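Local coordinates for protein Two-component sensor histidine kinase (PDB 6OZB) that probably senses light through a phycoerythrobilin chromophore held in its GAF domain, as part of a cyanobacterial phytochrome histidine kinase, at residues C[50-55]-C[164-169]. The protein carries 1 engineered substitution. Sequence-based numbering, arbitrary orientation.
Sequences DRVMIY and GLLVSH. With PEB (phycoerythrobilin), chain F.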
ATOM      1  N   ASP C  50       9.654 -17.038 -15.428  1.00 18.17           N
ATOM      2  CA  ASP C  50      10.589 -17.189 -16.540  1.00 15.58           C
ATOM      3  C   ASP C  50      12.013 -17.498 -16.114  1.00 14.35           C
ATOM      4  O   ASP C  50      12.725 -18.126 -16.867  1.00 17.98           O
ATOM      5  CB  ASP C  50      10.629 -15.933 -17.399  1.00 18.21           C
ATOM      6  CG  ASP C  50       9.331 -15.663 -18.156  1.00 18.42           C
ATOM      7  OD1 ASP C  50       8.638 -16.619 -18.584  1.00 19.03           O
ATOM      8  OD2 ASP C  50       9.028 -14.450 -18.338  1.00 18.77           O
ATOM      9  N   ARG C  51      12.433 -17.015 -14.939  1.00 16.57           N
ATOM     10  CA  ARG C  51      13.830 -17.164 -14.500  1.00 19.60           C
ATOM     11  C   ARG C  51      13.877 -17.191 -12.984  1.00 19.83           C
ATOM     12  O   ARG C  51      13.400 -16.262 -12.335  1.00 18.29           O
ATOM     13  CB  ARG C  51      14.700 -16.021 -15.063  1.00 20.10           C
ATOM     14  CG  ARG C  51      16.186 -16.015 -14.615  1.00 16.66           C
ATOM     15  CD  ARG C  51      17.050 -15.039 -15.432  1.00 18.98           C
ATOM     16  NE  ARG C  51      16.707 -13.639 -15.170  1.00 16.78           N
ATOM     17  CZ  ARG C  51      17.056 -12.612 -15.935  1.00 21.48           C
ATOM     18  NH1 ARG C  51      17.765 -12.790 -17.044  1.00 21.47           N
ATOM     19  NH2 ARG C  51      16.666 -11.389 -15.600  1.00 20.18           N
ATOM     20  N   VAL C  52      14.414 -18.283 -12.430  1.00 13.12           N
ATOM     21  CA  VAL C  52      14.645 -18.412 -10.991  1.00 14.73           C
ATOM     22  C   VAL C  52      16.135 -18.613 -10.805  1.00 17.13           C
ATOM     23  O   VAL C  52      16.752 -19.366 -11.547  1.00 14.70           O
ATOM     24  CB  VAL C  52      13.855 -19.565 -10.379  1.00 15.77           C
ATOM     25  CG1 VAL C  52      14.239 -19.816  -8.928  1.00 15.64           C
ATOM     26  CG2 VAL C  52      12.371 -19.253 -10.476  1.00 22.64           C
ATOM     27  N   MET C  53      16.706 -17.903  -9.838  1.00 15.81           N
ATOM     28  CA  MET C  53      18.149 -17.944  -9.575  1.00 13.34           C
ATOM     29  C   MET C  53      18.422 -18.066  -8.097  1.00 18.21           C
ATOM     30  O   MET C  53      17.623 -17.617  -7.278  1.00 18.22           O
ATOM     31  CB  MET C  53      18.815 -16.691 -10.102  1.00 15.33           C
ATOM     32  CG  MET C  53      18.584 -16.462 -11.570  1.00 27.36           C
ATOM     33  SD  MET C  53      19.204 -14.855 -12.060  1.00 26.72           S
ATOM     34  CE  MET C  53      18.078 -13.816 -11.175  1.00 23.92           C
ATOM     35  N   ILE C  54      19.556 -18.676  -7.757  1.00 17.70           N
ATOM     36  CA  ILE C  54      20.074 -18.565  -6.408  1.00 15.69           C
ATOM     37  C   ILE C  54      21.359 -17.745  -6.497  1.00 16.40           C
ATOM     38  O   ILE C  54      22.242 -17.999  -7.333  1.00 15.39           O
ATOM     39  CB  ILE C  54      20.275 -19.946  -5.771  1.00 17.67           C
ATOM     40  CG1 ILE C  54      18.888 -20.555  -5.544  1.00 26.44           C
ATOM     41  CG2 ILE C  54      21.067 -19.822  -4.458  1.00 21.93           C
ATOM     42  CD1 ILE C  54      18.861 -21.840  -4.845  1.00 37.63           C
ATOM     43  N   TYR C  55      21.398 -16.716  -5.672  1.00 17.37           N
ATOM     44  CA  TYR C  55      22.451 -15.710  -5.637  1.00 15.30           C
ATOM     45  C   TYR C  55      23.221 -15.920  -4.339  1.00 19.41           C
ATOM     46  O   TYR C  55      22.610 -15.989  -3.296  1.00 21.99           O
ATOM     47  CB  TYR C  55      21.811 -14.317  -5.704  1.00 17.10           C
ATOM     48  CG  TYR C  55      22.719 -13.151  -5.784  1.00 21.08           C
ATOM     49  CD1 TYR C  55      23.367 -12.807  -6.971  1.00 23.37           C
ATOM     50  CD2 TYR C  55      22.894 -12.333  -4.689  1.00 21.28           C
ATOM     51  CE1 TYR C  55      24.190 -11.716  -7.032  1.00 20.24           C
ATOM     52  CE2 TYR C  55      23.692 -11.234  -4.753  1.00 19.77           C
ATOM     53  CZ  TYR C  55      24.348 -10.926  -5.919  1.00 21.73           C
ATOM     54  OH  TYR C  55      25.160  -9.814  -5.975  1.00 24.44           O
ATOM     55  N   GLY C 164      22.571 -15.837   0.986  1.00 16.63           N
ATOM     56  CA  GLY C 164      22.202 -15.630  -0.413  1.00 14.14           C
ATOM     57  C   GLY C 164      20.764 -15.212  -0.569  1.00 16.01           C
ATOM     58  O   GLY C 164      20.130 -14.817   0.412  1.00 15.76           O
ATOM     59  N   LEU C 165      20.270 -15.300  -1.801  1.00 18.76           N
ATOM     60  CA  LEU C 165      18.884 -14.947  -2.138  1.00 16.58           C
ATOM     61  C   LEU C 165      18.307 -15.982  -3.070  1.00 13.78           C
ATOM     62  O   LEU C 165      19.013 -16.456  -3.977  1.00 18.37           O
ATOM     63  CB  LEU C 165      18.808 -13.577  -2.843  1.00 16.99           C
ATOM     64  CG  LEU C 165      19.497 -12.372  -2.193  1.00 16.63           C
ATOM     65  CD1 LEU C 165      19.485 -11.131  -3.082  1.00 19.56           C
ATOM     66  CD2 LEU C 165      18.828 -12.062  -0.857  1.00 19.37           C
ATOM     67  N   LEU C 166      17.021 -16.282  -2.889  1.00 13.58           N
ATOM     68  CA  LEU C 166      16.225 -16.954  -3.911  1.00 14.93           C
ATOM     69  C   LEU C 166      15.492 -15.867  -4.692  1.00 15.37           C
ATOM     70  O   LEU C 166      14.748 -15.063  -4.102  1.00 14.71           O
ATOM     71  CB  LEU C 166      15.242 -17.931  -3.298  1.00 15.66           C
ATOM     72  CG  LEU C 166      14.272 -18.645  -4.224  1.00 18.31           C
ATOM     73  CD1 LEU C 166      15.058 -19.550  -5.162  1.00 18.64           C
ATOM     74  CD2 LEU C 166      13.270 -19.436  -3.407  1.00 17.07           C
ATOM     75  N   VAL C 167      15.757 -15.803  -5.992  1.00 14.26           N
ATOM     76  CA  VAL C 167      15.258 -14.726  -6.851  1.00 14.00           C
ATOM     77  C   VAL C 167      14.378 -15.270  -7.977  1.00 15.45           C
ATOM     78  O   VAL C 167      14.793 -16.154  -8.718  1.00 19.54           O
ATOM     79  CB  VAL C 167      16.387 -13.930  -7.485  1.00 16.25           C
ATOM     80  CG1 VAL C 167      15.850 -12.720  -8.255  1.00 18.35           C
ATOM     81  CG2 VAL C 167      17.344 -13.433  -6.447  1.00 18.69           C
ATOM     82  N   SER C 168      13.176 -14.722  -8.118  1.00 14.25           N
ATOM     83  CA  SER C 168      12.240 -15.141  -9.150  1.00 14.32           C
ATOM     84  C   SER C 168      11.882 -13.942 -10.024  1.00 13.35           C
ATOM     85  O   SER C 168      11.311 -12.983  -9.523  1.00 17.50           O
ATOM     86  CB  SER C 168      10.991 -15.722  -8.492  1.00 18.35           C
ATOM     87  OG  SER C 168       9.997 -16.109  -9.442  1.00 21.93           O
ATOM     88  N   HIS C 169      12.255 -13.999 -11.302  1.00 12.81           N
ATOM     89  CA  HIS C 169      11.996 -12.934 -12.281  1.00 11.33           C
ATOM     90  C   HIS C 169      10.972 -13.385 -13.314  1.00 16.08           C
ATOM     91  O   HIS C 169      10.986 -14.543 -13.747  1.00 18.37           O
ATOM     92  CB  HIS C 169      13.239 -12.555 -13.064  1.00 16.17           C
ATOM     93  CG  HIS C 169      14.260 -11.775 -12.293  1.00 16.71           C
ATOM     94  ND1 HIS C 169      15.529 -11.535 -12.786  1.00 16.36           N
ATOM     95  CD2 HIS C 169      14.199 -11.161 -11.092  1.00 16.26           C
ATOM     96  CE1 HIS C 169      16.204 -10.799 -11.919  1.00 20.89           C
ATOM     97  NE2 HIS C 169      15.417 -10.554 -10.886  1.00 17.33           N
TER
HETATM   98  CHC PEB F 900      19.584  -6.635  -6.667  1.00 20.30           C
HETATM   99  NC  PEB F 900      18.479  -4.669  -5.524  1.00 21.58           N
HETATM  100  C1C PEB F 900      17.612  -4.409  -4.507  1.00 20.45           C
HETATM  101  C2C PEB F 900      17.196  -5.587  -3.939  1.00 22.80           C
HETATM  102  C3C PEB F 900      17.821  -6.617  -4.607  1.00 21.96           C
HETATM  103  C4C PEB F 900      18.629  -6.024  -5.602  1.00 16.88           C
HETATM  104  CMC PEB F 900      17.604  -8.067  -4.213  1.00 26.08           C
HETATM  105  CAC PEB F 900      16.187  -5.646  -2.743  1.00 15.89           C
HETATM  106  CBC PEB F 900      14.769  -5.372  -3.215  1.00 21.89           C
HETATM  107  CGC PEB F 900      14.223  -6.626  -3.847  1.00 28.33           C
HETATM  108  O1C PEB F 900      14.180  -7.681  -3.152  1.00 24.48           O
HETATM  109  O2C PEB F 900      13.803  -6.625  -5.043  1.00 21.85           O
HETATM  110  ND  PEB F 900      18.064  -8.328  -7.521  1.00 28.29           N
HETATM  111  C1D PEB F 900      19.397  -8.062  -6.838  1.00 27.37           C
HETATM  112  C2D PEB F 900      20.364  -8.563  -7.803  1.00 25.39           C
HETATM  113  C3D PEB F 900      19.749  -9.044  -8.938  1.00 28.86           C
HETATM  114  C4D PEB F 900      18.339  -8.959  -8.841  1.00 33.05           C
HETATM  115  CMD PEB F 900      21.899  -8.441  -7.597  1.00 28.57           C
HETATM  116  CAD PEB F 900      20.514  -9.511 -10.190  1.00 48.75           C
HETATM  117  CBD PEB F 900      20.097 -10.646 -10.831  1.00 56.99           C
HETATM  118  OD  PEB F 900      17.494  -9.322  -9.647  1.00 29.20           O
HETATM  119  NA  PEB F 900      20.622  -0.599  -7.589  1.00 24.13           N
HETATM  120  C1A PEB F 900      21.585  -0.533  -8.633  1.00 30.03           C
HETATM  121  C2A PEB F 900      22.265   0.810  -8.601  1.00 25.55           C
HETATM  122  C3A PEB F 900      21.673   1.586  -7.435  1.00 25.94           C
HETATM  123  C4A PEB F 900      20.626   0.632  -6.827  1.00 25.41           C
HETATM  124  CMA PEB F 900      23.819   0.690  -8.521  1.00 28.90           C
HETATM  125  CBA PEB F 900      21.918   3.957  -8.401  1.00 26.91           C
HETATM  126  OA  PEB F 900      21.817  -1.450  -9.404  1.00 28.26           O
HETATM  127  CHA PEB F 900      19.803   1.006  -5.806  1.00 19.65           C
HETATM  128  CAA PEB F 900      20.991   2.926  -7.728  1.00 23.54           C
HETATM  129  NB  PEB F 900      18.725  -1.411  -5.233  1.00 17.61           N
HETATM  130  C1B PEB F 900      18.815   0.052  -5.140  1.00 19.17           C
HETATM  131  C2B PEB F 900      17.801   0.571  -4.253  1.00 17.53           C
HETATM  132  C3B PEB F 900      17.049  -0.552  -3.781  1.00 17.51           C
HETATM  133  C4B PEB F 900      17.607  -1.822  -4.369  1.00 21.89           C
HETATM  134  CHB PEB F 900      17.078  -3.049  -4.055  1.00 18.16           C
HETATM  135  CMB PEB F 900      17.605   2.014  -3.914  1.00 20.81           C
HETATM  136  CAB PEB F 900      15.871  -0.500  -2.830  1.00 17.13           C
HETATM  137  CBB PEB F 900      14.591  -0.541  -3.636  1.00 17.57           C
HETATM  138  CGB PEB F 900      13.473  -0.312  -2.617  1.00 22.39           C
HETATM  139  O1B PEB F 900      13.290  -1.194  -1.726  1.00 27.88           O
HETATM  140  O2B PEB F 900      12.788   0.739  -2.657  1.00 17.11           O
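R51 and H169 lie side by side across two antiparallel strands, pointing the same way. R51 NH2 donates to H169 ND1 at 3.0 Å, nearly in the guanidinium plane, with a weaker bond from NE, while NH1 is hydrogen-bonded to P76 O; the two flat groups are turned 65° apart. On the far side of the imidazole, NE2 makes a weak bond to OD of the bilin, 2.7 Å long but bent to 126°. ND1 accepts and NE2 donates, which would help set the ring's rotation, so R51 probably acts as a second-shell residue, positioning the imidazole beside OD. The M53 chain bends at its last torsion (chi3 -67°), bringing CE to 3.6 Å from H169 CE1, against V167 CG1 and bilin CBD. Further along, Y55 runs alongside L165, CD2 to CD1 4.0 Å, and both touch bilin methyls, Y55 at CMD and L165 at CMC. Behind the pocket, L166 CD1 packs on V52 CG1 and I54 CG1. Six backbone bonds join the strands, and D50 with R51 opposite H169 forms a classic beta bulge. Both strands are central in the GAF sheet: 63-70 flanks 51-57, 150-158 flanks 161-170, and helices 32-47 and 178-201 cover the V52, I54 and L166 face.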